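Side-chain contacts in dual specificity protein phosphatase 14 (Homo sapiens, PDB 2WGP), which removes phosphate from tyrosine, serine and threonine residues of proteins, inactivates the MAP kinases ERK, JNK and p38, and dampens T-cell receptor signalling by acting on TAB1: residues A[55-58]-A[63-66]; A[45-50]-A[68-73]; A[31-36]-A[94-99]; A[27-32]-A[137-142]. All coordinates share one frame; numbering follows the deposited sequence.

Contact 1 of 4, residues A[55-58]-A[63-66]; sequences IVNA and PNFN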
# COMPACT_ATOMS: atom_id res chain seq x y z
N ILE A 55 -22.11 -17.09 -26.42
CA ILE A 55 -22.21 -16.28 -25.20
C ILE A 55 -20.89 -16.33 -24.42
O ILE A 55 -20.44 -17.41 -23.98
CB ILE A 55 -23.37 -16.75 -24.28
CG1 ILE A 55 -24.72 -16.71 -25.01
CG2 ILE A 55 -23.45 -15.89 -23.01
CD1 ILE A 55 -25.90 -17.29 -24.19
N VAL A 56 -20.29 -15.14 -24.26
CA VAL A 56 -19.13 -14.93 -23.41
C VAL A 56 -19.61 -14.39 -22.07
O VAL A 56 -20.06 -13.24 -21.94
CB VAL A 56 -18.10 -13.96 -24.05
CG1 VAL A 56 -16.92 -13.76 -23.13
CG2 VAL A 56 -17.59 -14.48 -25.40
N ASN A 57 -19.53 -15.25 -21.08
CA ASN A 57 -19.91 -14.92 -19.72
C ASN A 57 -18.68 -14.40 -18.96
O ASN A 57 -17.88 -15.19 -18.44
CB ASN A 57 -20.51 -16.15 -19.05
CG ASN A 57 -20.89 -15.92 -17.63
OD1 ASN A 57 -20.73 -14.81 -17.11
ND2 ASN A 57 -21.38 -16.96 -16.96
N ALA A 58 -18.52 -13.07 -18.93
CA ALA A 58 -17.39 -12.41 -18.25
C ALA A 58 -17.64 -12.18 -16.76
O ALA A 58 -17.46 -11.06 -16.24
CB ALA A 58 -17.02 -11.09 -18.95
N PRO A 63 -23.47 -18.40 -13.13
CA PRO A 63 -23.29 -19.68 -13.86
C PRO A 63 -23.88 -19.62 -15.28
O PRO A 63 -24.91 -18.99 -15.48
CB PRO A 63 -24.04 -20.70 -13.01
CG PRO A 63 -24.55 -19.94 -11.79
CD PRO A 63 -24.48 -18.50 -12.07
N ASN A 64 -23.26 -20.29 -16.25
CA ASN A 64 -23.82 -20.36 -17.62
C ASN A 64 -25.15 -21.07 -17.54
O ASN A 64 -25.25 -22.12 -16.89
CB ASN A 64 -22.91 -21.13 -18.57
CG ASN A 64 -21.58 -20.44 -18.81
OD1 ASN A 64 -21.47 -19.22 -18.72
ND2 ASN A 64 -20.56 -21.22 -19.14
N PHE A 65 -26.16 -20.54 -18.21
CA PHE A 65 -27.46 -21.20 -18.21
C PHE A 65 -27.38 -22.49 -19.00
O PHE A 65 -28.11 -23.42 -18.74
CB PHE A 65 -28.58 -20.30 -18.74
CG PHE A 65 -29.95 -20.74 -18.30
CD1 PHE A 65 -30.50 -20.27 -17.11
CD2 PHE A 65 -30.67 -21.67 -19.06
CE1 PHE A 65 -31.78 -20.71 -16.68
CE2 PHE A 65 -31.94 -22.11 -18.64
CZ PHE A 65 -32.49 -21.62 -17.46
N ASN A 66 -26.48 -22.53 -19.98
CA ASN A 66 -26.27 -23.68 -20.85
C ASN A 66 -27.40 -24.11 -21.79
O ASN A 66 -27.68 -25.30 -21.94
CB ASN A 66 -25.81 -24.90 -20.02
CG ASN A 66 -24.96 -25.87 -20.85
OD1 ASN A 66 -24.31 -25.46 -21.82
ND2 ASN A 66 -24.98 -27.15 -20.47

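Contact 2 of 4, residues A[45-50]-A[68-73]; sequences HLLQAR and PQFEYV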
# COMPACT_ATOMS: atom_id res chain seq x y z
N HIS A 45 -35.07 -16.67 -26.46
CA HIS A 45 -35.79 -16.00 -27.55
C HIS A 45 -35.19 -14.65 -27.95
O HIS A 45 -35.10 -14.36 -29.13
CB HIS A 45 -37.26 -15.78 -27.18
CG HIS A 45 -38.09 -15.30 -28.33
ND1 HIS A 45 -38.70 -16.15 -29.22
CD2 HIS A 45 -38.40 -14.04 -28.74
CE1 HIS A 45 -39.36 -15.45 -30.13
NE2 HIS A 45 -39.19 -14.16 -29.86
N LEU A 46 -34.83 -13.84 -26.96
CA LEU A 46 -34.21 -12.53 -27.20
C LEU A 46 -32.89 -12.68 -27.95
O LEU A 46 -32.61 -11.94 -28.90
CB LEU A 46 -33.99 -11.79 -25.86
CG LEU A 46 -33.44 -10.36 -25.89
CD1 LEU A 46 -34.58 -9.38 -25.95
CD2 LEU A 46 -32.59 -10.08 -24.65
N LEU A 47 -32.06 -13.63 -27.53
CA LEU A 47 -30.77 -13.83 -28.17
C LEU A 47 -30.90 -14.43 -29.59
O LEU A 47 -30.20 -14.00 -30.52
CB LEU A 47 -29.86 -14.70 -27.30
CG LEU A 47 -29.59 -14.22 -25.86
CD1 LEU A 47 -28.63 -15.17 -25.21
CD2 LEU A 47 -29.07 -12.77 -25.77
N GLN A 48 -31.80 -15.40 -29.76
CA GLN A 48 -32.09 -15.97 -31.09
C GLN A 48 -32.58 -14.90 -32.07
O GLN A 48 -32.16 -14.87 -33.22
CB GLN A 48 -33.12 -17.10 -30.98
CG GLN A 48 -32.57 -18.36 -30.33
CD GLN A 48 -33.55 -19.52 -30.35
OE1 GLN A 48 -34.73 -19.38 -29.98
NE2 GLN A 48 -33.07 -20.68 -30.78
N ALA A 49 -33.42 -13.99 -31.57
CA ALA A 49 -33.92 -12.87 -32.36
C ALA A 49 -32.78 -12.00 -32.92
O ALA A 49 -32.92 -11.39 -33.96
CB ALA A 49 -34.88 -12.03 -31.54
N ARG A 50 -31.64 -11.98 -32.22
CA ARG A 50 -30.45 -11.22 -32.64
C ARG A 50 -29.42 -12.05 -33.38
O ARG A 50 -28.34 -11.54 -33.71
CB ARG A 50 -29.82 -10.58 -31.40
CG ARG A 50 -30.64 -9.40 -30.91
CD ARG A 50 -30.52 -9.19 -29.42
NE ARG A 50 -31.27 -7.99 -29.03
CZ ARG A 50 -32.59 -7.92 -28.95
NH1 ARG A 50 -33.35 -9.00 -29.16
NH2 ARG A 50 -33.16 -6.77 -28.62
N PRO A 68 -28.76 -25.39 -25.22
CA PRO A 68 -28.04 -26.08 -26.30
C PRO A 68 -27.77 -25.20 -27.52
O PRO A 68 -26.82 -25.44 -28.26
CB PRO A 68 -28.98 -27.24 -26.67
CG PRO A 68 -29.89 -27.40 -25.48
CD PRO A 68 -30.07 -26.01 -24.95
N GLN A 69 -28.59 -24.17 -27.70
CA GLN A 69 -28.54 -23.29 -28.87
C GLN A 69 -27.29 -22.42 -28.94
O GLN A 69 -27.00 -21.85 -29.99
CB GLN A 69 -29.76 -22.37 -28.89
CG GLN A 69 -31.05 -23.08 -29.23
CD GLN A 69 -31.55 -23.96 -28.10
OE1 GLN A 69 -31.28 -23.70 -26.94
NE2 GLN A 69 -32.30 -25.01 -28.45
N PHE A 70 -26.60 -22.26 -27.83
CA PHE A 70 -25.46 -21.36 -27.80
C PHE A 70 -24.23 -22.10 -27.39
O PHE A 70 -24.29 -23.07 -26.63
CB PHE A 70 -25.70 -20.16 -26.85
CG PHE A 70 -27.04 -19.55 -27.00
CD1 PHE A 70 -27.38 -18.83 -28.15
CD2 PHE A 70 -28.00 -19.69 -26.00
CE1 PHE A 70 -28.66 -18.25 -28.30
CE2 PHE A 70 -29.27 -19.12 -26.13
CZ PHE A 70 -29.59 -18.40 -27.29
N GLU A 71 -23.12 -21.62 -27.92
CA GLU A 71 -21.80 -21.95 -27.44
C GLU A 71 -21.52 -21.02 -26.27
O GLU A 71 -21.89 -19.86 -26.31
CB GLU A 71 -20.81 -21.71 -28.58
CG GLU A 71 -19.38 -21.95 -28.25
CD GLU A 71 -18.46 -21.55 -29.39
OE1 GLU A 71 -17.26 -21.83 -29.28
OE2 GLU A 71 -18.93 -20.94 -30.38
N TYR A 72 -20.90 -21.51 -25.21
CA TYR A 72 -20.62 -20.68 -24.04
C TYR A 72 -19.12 -20.60 -23.78
O TYR A 72 -18.41 -21.63 -23.85
CB TYR A 72 -21.30 -21.25 -22.78
CG TYR A 72 -22.78 -21.06 -22.74
CD1 TYR A 72 -23.63 -21.92 -23.42
CD2 TYR A 72 -23.34 -20.02 -22.01
CE1 TYR A 72 -24.98 -21.76 -23.37
CE2 TYR A 72 -24.70 -19.84 -21.98
CZ TYR A 72 -25.52 -20.71 -22.66
OH TYR A 72 -26.88 -20.55 -22.63
N VAL A 73 -18.66 -19.39 -23.45
CA VAL A 73 -17.28 -19.13 -23.03
C VAL A 73 -17.28 -18.39 -21.69
O VAL A 73 -17.81 -17.30 -21.58
CB VAL A 73 -16.51 -18.28 -24.07
CG1 VAL A 73 -15.06 -18.03 -23.60
CG2 VAL A 73 -16.53 -18.96 -25.46

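Contact 3 of 4, residues A[31-36]-A[94-99]; sequences SSLFLG and DKIHSV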
# COMPACT_ATOMS: atom_id res chain seq x y z
N SER A 31 -22.44 -5.59 -36.04
CA SER A 31 -23.33 -6.62 -36.60
C SER A 31 -23.25 -7.99 -35.89
O SER A 31 -24.24 -8.72 -35.82
CB SER A 31 -23.12 -6.77 -38.12
OG SER A 31 -21.86 -7.36 -38.46
N SER A 32 -22.09 -8.31 -35.32
CA SER A 32 -21.87 -9.62 -34.72
C SER A 32 -21.50 -9.57 -33.23
O SER A 32 -21.00 -10.56 -32.69
CB SER A 32 -20.76 -10.31 -35.49
OG SER A 32 -19.53 -9.67 -35.19
N LEU A 33 -21.73 -8.42 -32.58
CA LEU A 33 -21.33 -8.25 -31.18
C LEU A 33 -22.37 -7.47 -30.42
O LEU A 33 -22.74 -6.35 -30.80
CB LEU A 33 -19.95 -7.56 -31.05
CG LEU A 33 -19.42 -7.25 -29.64
CD1 LEU A 33 -19.14 -8.53 -28.86
CD2 LEU A 33 -18.17 -6.37 -29.66
N PHE A 34 -22.80 -8.08 -29.31
CA PHE A 34 -23.71 -7.45 -28.39
C PHE A 34 -23.10 -7.47 -26.99
O PHE A 34 -22.33 -8.38 -26.64
CB PHE A 34 -25.05 -8.18 -28.37
CG PHE A 34 -25.74 -8.20 -29.71
CD1 PHE A 34 -26.79 -7.30 -29.98
CD2 PHE A 34 -25.35 -9.10 -30.70
CE1 PHE A 34 -27.44 -7.32 -31.22
CE2 PHE A 34 -25.99 -9.10 -31.94
CZ PHE A 34 -27.02 -8.20 -32.19
N LEU A 35 -23.48 -6.47 -26.20
CA LEU A 35 -23.05 -6.35 -24.81
C LEU A 35 -24.30 -6.35 -23.92
O LEU A 35 -25.33 -5.73 -24.26
CB LEU A 35 -22.31 -5.02 -24.65
CG LEU A 35 -21.86 -4.46 -23.32
CD1 LEU A 35 -21.08 -3.19 -23.52
CD2 LEU A 35 -23.03 -4.22 -22.36
N GLY A 36 -24.22 -7.02 -22.77
CA GLY A 36 -25.36 -7.07 -21.89
C GLY A 36 -25.12 -7.34 -20.42
O GLY A 36 -24.01 -7.68 -19.99
N ASP A 94 -10.35 -12.37 -30.29
CA ASP A 94 -10.20 -13.42 -31.30
C ASP A 94 -11.46 -14.31 -31.44
O ASP A 94 -11.83 -14.67 -32.56
CB ASP A 94 -8.98 -14.28 -31.00
CG ASP A 94 -7.67 -13.54 -31.19
OD1 ASP A 94 -7.69 -12.38 -31.67
OD2 ASP A 94 -6.61 -14.13 -30.88
N LYS A 95 -12.10 -14.63 -30.33
CA LYS A 95 -13.33 -15.44 -30.35
C LYS A 95 -14.50 -14.70 -31.03
O LYS A 95 -15.17 -15.26 -31.91
CB LYS A 95 -13.72 -15.89 -28.94
CG LYS A 95 -14.98 -16.77 -28.89
CD LYS A 95 -14.84 -18.01 -29.74
CE LYS A 95 -15.99 -18.99 -29.55
NZ LYS A 95 -15.76 -20.23 -30.41
N ILE A 96 -14.68 -13.43 -30.67
CA ILE A 96 -15.70 -12.58 -31.30
C ILE A 96 -15.45 -12.56 -32.81
O ILE A 96 -16.39 -12.70 -33.58
CB ILE A 96 -15.75 -11.13 -30.73
CG1 ILE A 96 -16.14 -11.14 -29.24
CG2 ILE A 96 -16.78 -10.28 -31.52
CD1 ILE A 96 -15.75 -9.84 -28.41
N HIS A 97 -14.19 -12.40 -33.21
CA HIS A 97 -13.81 -12.35 -34.62
C HIS A 97 -14.07 -13.70 -35.31
O HIS A 97 -14.61 -13.74 -36.42
CB HIS A 97 -12.33 -11.94 -34.75
CG HIS A 97 -11.83 -11.86 -36.16
ND1 HIS A 97 -12.25 -10.89 -37.04
CD2 HIS A 97 -10.94 -12.63 -36.84
CE1 HIS A 97 -11.64 -11.06 -38.21
NE2 HIS A 97 -10.84 -12.11 -38.11
N SER A 98 -13.66 -14.79 -34.66
CA SER A 98 -13.87 -16.16 -35.18
C SER A 98 -15.35 -16.44 -35.43
O SER A 98 -15.73 -16.96 -36.47
CB SER A 98 -13.35 -17.19 -34.17
OG SER A 98 -13.68 -18.49 -34.62
N VAL A 99 -16.19 -16.10 -34.45
CA VAL A 99 -17.65 -16.29 -34.54
C VAL A 99 -18.25 -15.47 -35.69
O VAL A 99 -19.04 -15.97 -36.49
CB VAL A 99 -18.34 -15.92 -33.19
CG1 VAL A 99 -19.85 -15.81 -33.36
CG2 VAL A 99 -17.99 -16.97 -32.17
O HOH W 1 -19.08 -12.57 -32.96

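Contact 4 of 4, residues A[27-32]-A[137-142]; sequences AQITSS and YNWVKA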
# COMPACT_ATOMS: atom_id res chain seq x y z
N ALA A 27 -27.31 -4.27 -25.76
CA ALA A 27 -27.01 -3.25 -26.77
C ALA A 27 -26.18 -3.88 -27.86
O ALA A 27 -25.26 -4.64 -27.57
CB ALA A 27 -26.26 -2.07 -26.16
N GLN A 28 -26.48 -3.52 -29.11
CA GLN A 28 -25.67 -3.93 -30.23
C GLN A 28 -24.49 -2.98 -30.44
O GLN A 28 -24.68 -1.75 -30.48
CB GLN A 28 -26.50 -3.99 -31.51
CG GLN A 28 -25.78 -4.75 -32.62
CD GLN A 28 -26.70 -5.08 -33.77
OE1 GLN A 28 -27.84 -4.62 -33.82
NE2 GLN A 28 -26.20 -5.88 -34.70
N ILE A 29 -23.30 -3.55 -30.56
CA ILE A 29 -22.05 -2.79 -30.80
C ILE A 29 -21.62 -2.87 -32.27
O ILE A 29 -21.28 -1.86 -32.88
CB ILE A 29 -20.88 -3.30 -29.88
CG1 ILE A 29 -21.30 -3.32 -28.40
CG2 ILE A 29 -19.58 -2.45 -30.08
CD1 ILE A 29 -22.12 -2.10 -27.89
N THR A 30 -21.65 -4.07 -32.82
CA THR A 30 -21.41 -4.28 -34.25
C THR A 30 -22.44 -5.28 -34.74
O THR A 30 -23.19 -5.81 -33.94
CB THR A 30 -19.99 -4.82 -34.53
OG1 THR A 30 -19.94 -6.21 -34.21
CG2 THR A 30 -18.94 -4.08 -33.72
N SER A 31 -22.44 -5.59 -36.04
CA SER A 31 -23.33 -6.62 -36.60
C SER A 31 -23.25 -7.99 -35.89
O SER A 31 -24.24 -8.72 -35.82
CB SER A 31 -23.12 -6.77 -38.12
OG SER A 31 -21.86 -7.36 -38.46
N SER A 32 -22.09 -8.31 -35.32
CA SER A 32 -21.87 -9.62 -34.72
C SER A 32 -21.50 -9.57 -33.23
O SER A 32 -21.00 -10.56 -32.69
CB SER A 32 -20.76 -10.31 -35.49
OG SER A 32 -19.53 -9.67 -35.19
N TYR A 137 -14.20 3.55 -26.81
CA TYR A 137 -15.04 3.99 -25.68
C TYR A 137 -16.28 4.74 -26.15
O TYR A 137 -17.40 4.37 -25.78
CB TYR A 137 -14.19 4.82 -24.70
CG TYR A 137 -14.96 5.41 -23.55
CD1 TYR A 137 -15.50 4.60 -22.54
CD2 TYR A 137 -15.15 6.78 -23.48
CE1 TYR A 137 -16.22 5.19 -21.47
CE2 TYR A 137 -15.84 7.36 -22.43
CZ TYR A 137 -16.37 6.58 -21.44
OH TYR A 137 -17.06 7.19 -20.42
N ASN A 138 -16.10 5.77 -26.96
CA ASN A 138 -17.22 6.58 -27.46
C ASN A 138 -18.21 5.73 -28.25
O ASN A 138 -19.42 5.92 -28.11
CB ASN A 138 -16.73 7.72 -28.34
CG ASN A 138 -15.93 8.76 -27.59
OD1 ASN A 138 -16.07 8.93 -26.38
ND2 ASN A 138 -15.09 9.47 -28.31
N TRP A 139 -17.71 4.77 -29.03
CA TRP A 139 -18.53 3.81 -29.79
C TRP A 139 -19.49 3.04 -28.85
O TRP A 139 -20.72 3.07 -29.00
CB TRP A 139 -17.58 2.85 -30.52
CG TRP A 139 -18.16 1.86 -31.47
CD1 TRP A 139 -19.34 1.20 -31.37
CD2 TRP A 139 -17.51 1.33 -32.63
NE1 TRP A 139 -19.50 0.34 -32.41
CE2 TRP A 139 -18.40 0.41 -33.22
CE3 TRP A 139 -16.29 1.59 -33.26
CZ2 TRP A 139 -18.10 -0.27 -34.40
CZ3 TRP A 139 -15.99 0.91 -34.43
CH2 TRP A 139 -16.89 -0.01 -34.98
N VAL A 140 -18.92 2.37 -27.86
CA VAL A 140 -19.73 1.59 -26.92
C VAL A 140 -20.63 2.49 -26.07
O VAL A 140 -21.80 2.18 -25.86
CB VAL A 140 -18.86 0.73 -25.99
CG1 VAL A 140 -19.76 -0.12 -25.06
CG2 VAL A 140 -17.92 -0.18 -26.80
N LYS A 141 -20.09 3.61 -25.61
CA LYS A 141 -20.84 4.59 -24.81
C LYS A 141 -22.04 5.18 -25.60
O LYS A 141 -23.09 5.45 -25.02
CB LYS A 141 -19.85 5.65 -24.28
CG LYS A 141 -20.38 6.71 -23.33
CD LYS A 141 -20.31 6.32 -21.87
CE LYS A 141 -20.54 7.55 -20.99
NZ LYS A 141 -21.27 7.25 -19.75
N ALA A 142 -21.91 5.37 -26.92
CA ALA A 142 -23.04 5.83 -27.73
C ALA A 142 -24.20 4.85 -27.69
O ALA A 142 -25.37 5.26 -27.71
CB ALA A 142 -22.61 6.10 -29.18

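Contact 1 of 4, residues A[55-58]-A[63-66]
Asn57 ND2 is held by two oxygens. One is the side-chain carbonyl of Asn64, with ND2 2.9 Å from Asn64 OD1. The other is the backbone oxygen of Ile62, in the same loop. The bond to Asn64 is fairly straight, at 163° at the hydrogen. Its acceptor lies in the amide plane of Asn57, so the N-H is aimed nearly straight at the oxygen. From the acceptor's side the fit is looser. The donor stands 32° off the carbonyl plane of Asn64, and the two amides are turned well out of one plane, 59° apart. Asn64 OD1 also rests against the aliphatic root of its partner, 3.2 Å from Asn57 CB.

Asn57 ends strand 54-57, one of the parallel strands in the central sheet of the protein tyrosine phosphatase fold. The loop that follows carries Asn64 and leads on to strand 71-74. Thus the amide ties the strand end to the loop leaving it. In Asn57, CG lies opposite the backbone N and beside the carbonyl carbon, which sends the amide out toward the loop. Its other end is fixed too, since Asn57 OD1 hydrogen-bonds with Thr59 OG1. Both ends of the amide are therefore engaged, which limits its rotation. The side chain of Asn57 lies near that of Cys110, the phosphocysteine nucleophile. Pro63 packs on Arg37 of a second subunit.

Contact 2 of 4, residues A[45-50]-A[68-73]
Leu47 reaches from its helix to the ring of Phe70. Its CB is the first atom to touch, lying 3.7 Å from Phe70 CZ and 3.9 Å from Phe70 CE1. The chain then turns with CG beside the backbone N (chi1 -56°). This brings CD1 over one ring face. Leu47 CD1 is 4.3 Å from the ring centroid, 23° off the normal, a CH-pi contact displaced toward the rim. The other face of the ring is covered by its own chain neighbour, with Gln69 CB 4.1 Å above the plane and over the centre. Phe70 is thus sandwiched between aliphatic groups. A serine in its place would probably open a gap beside Leu47 CB and CD1 and leave Gln69 CB without the ring it covers.

Gln48 adds a second, polar patch beside the ring. It runs extended beyond CG and lays its amide nitrogen against carbon, with NE2 3.5 Å from Gln69 CG. The two glutamine amides are steeply turned, 73° apart, and share no hydrogen bond.

Away from the annotated active site, this is packing between helix 44-49 and the loop entering strand 71-74, the outermost strand on that side of the sheet. Both Leu47 and Phe70 also rest on Ile55 of the neighbouring strand 54-57. Helix 44-49 thus packs against the sheet, its Leu47 touching strand 54-57 and also Ile26 of strand 26-28.

Contact 3 of 4, residues A[31-36]-A[94-99]
Leu33 and Ile96 join strand 33-36 to helix 89-101 in the core of the protein tyrosine phosphatase fold, where helix 89-101 packs against a mainly parallel sheet. One methyl of Leu33 makes the apolar contact. Its CD1 lies 3.7 Å from Ile96 CD1. The same methyl is 4.0 Å from both Ile96 CG1 and Ile96 CG2, so it sits against both branches of the isoleucine.

The torsions explain this. Leu33 CG stands opposite its backbone N (chi1 177°), and chi2 of 66° brings CD1 toward the helix. The leucine therefore approaches with its end, not its base. Ile96 is turned to the strand from CB onward. Its CG1 lies beside the backbone N and its CG2 beside the carbonyl carbon, and CD1 continues extended from CG1. The two side chains meet at a slant. Tyr124 of helix 116-129 and Val108 of strand 106-109 touch both residues as well.

The backbones meet through water. Ser32 O and Ile96 O are both acceptors and lie 5.2 Å apart. A single water donates to each, 2.8 Å from Ser32 O and 2.8 Å from Ile96 O.

Contact 4 of 4, residues A[27-32]-A[137-142]
Ile29 and Thr30 form a classic beta bulge opposite Leu33, where the chain turns a corner after strand 26-28 and heads for strand 33-36. Helix 133-143 of the phosphatase domain packs on this corner through Trp139 and Val140.

The polar link is Trp139 NE1 to Ile29 O, 2.9 Å long with 158° at the hydrogen. The oxygen sits at the indole edge, close to the ring plane. The donor itself is tilted 31° from the carbonyl plane. Ile29 adds a methyl, its CG2 3.6 Å from Trp139 NE1. The other branch of Ile29 goes to the next residue of the helix, with Ile29 CD1 4.2 Å from Val140 CG1. Trp139 reaches the corner because its CG lies opposite the backbone N (chi1 -174°) and the indole swings away from the helix. Further along the ring, Thr30 CG2 meets Trp139 CZ2 at 4.0 Å, the two side chains crossing at about a right angle. Leu125 of helix 116-129 touches all four residues.

A phenylalanine at Trp139 would lack the ring N-H, and Ile29 O would probably lose this donor while Thr30 CG2 lost part of its packing.

The corner is also braced from within. Gln28 NE2 donates to Thr30 O, and an ST turn follows, in which Ser32 N donates to Thr30 OG1 at 3.2 Å.

All four contacts reach the same five-stranded sheet. Contacts 1 and 2 meet where strands 54-57 and 71-74 pair, with Ile55 O 2.7 Å from Val73 N. Contact 2 joins contact 3 through the salt bridge of Glu71 with Lys95, and Phe34 packs on Arg50. Contacts 3 and 4 share Ser31 and Ser32. Their strands pair at Leu35 O and Ala27 N, 2.9 Å apart, and Leu35 also packs on Val140. Contact 1 lies nearest the catalytic Cys110, about 6 Å between the side chains of Asn57 and Cys110. The side chains of Val140 (contact 4) and Leu33 (contact 3) are about 10 and 12 Å from that of Cys110. Contacts 1 and 4 are furthest apart, their centres about 20 Å from each other.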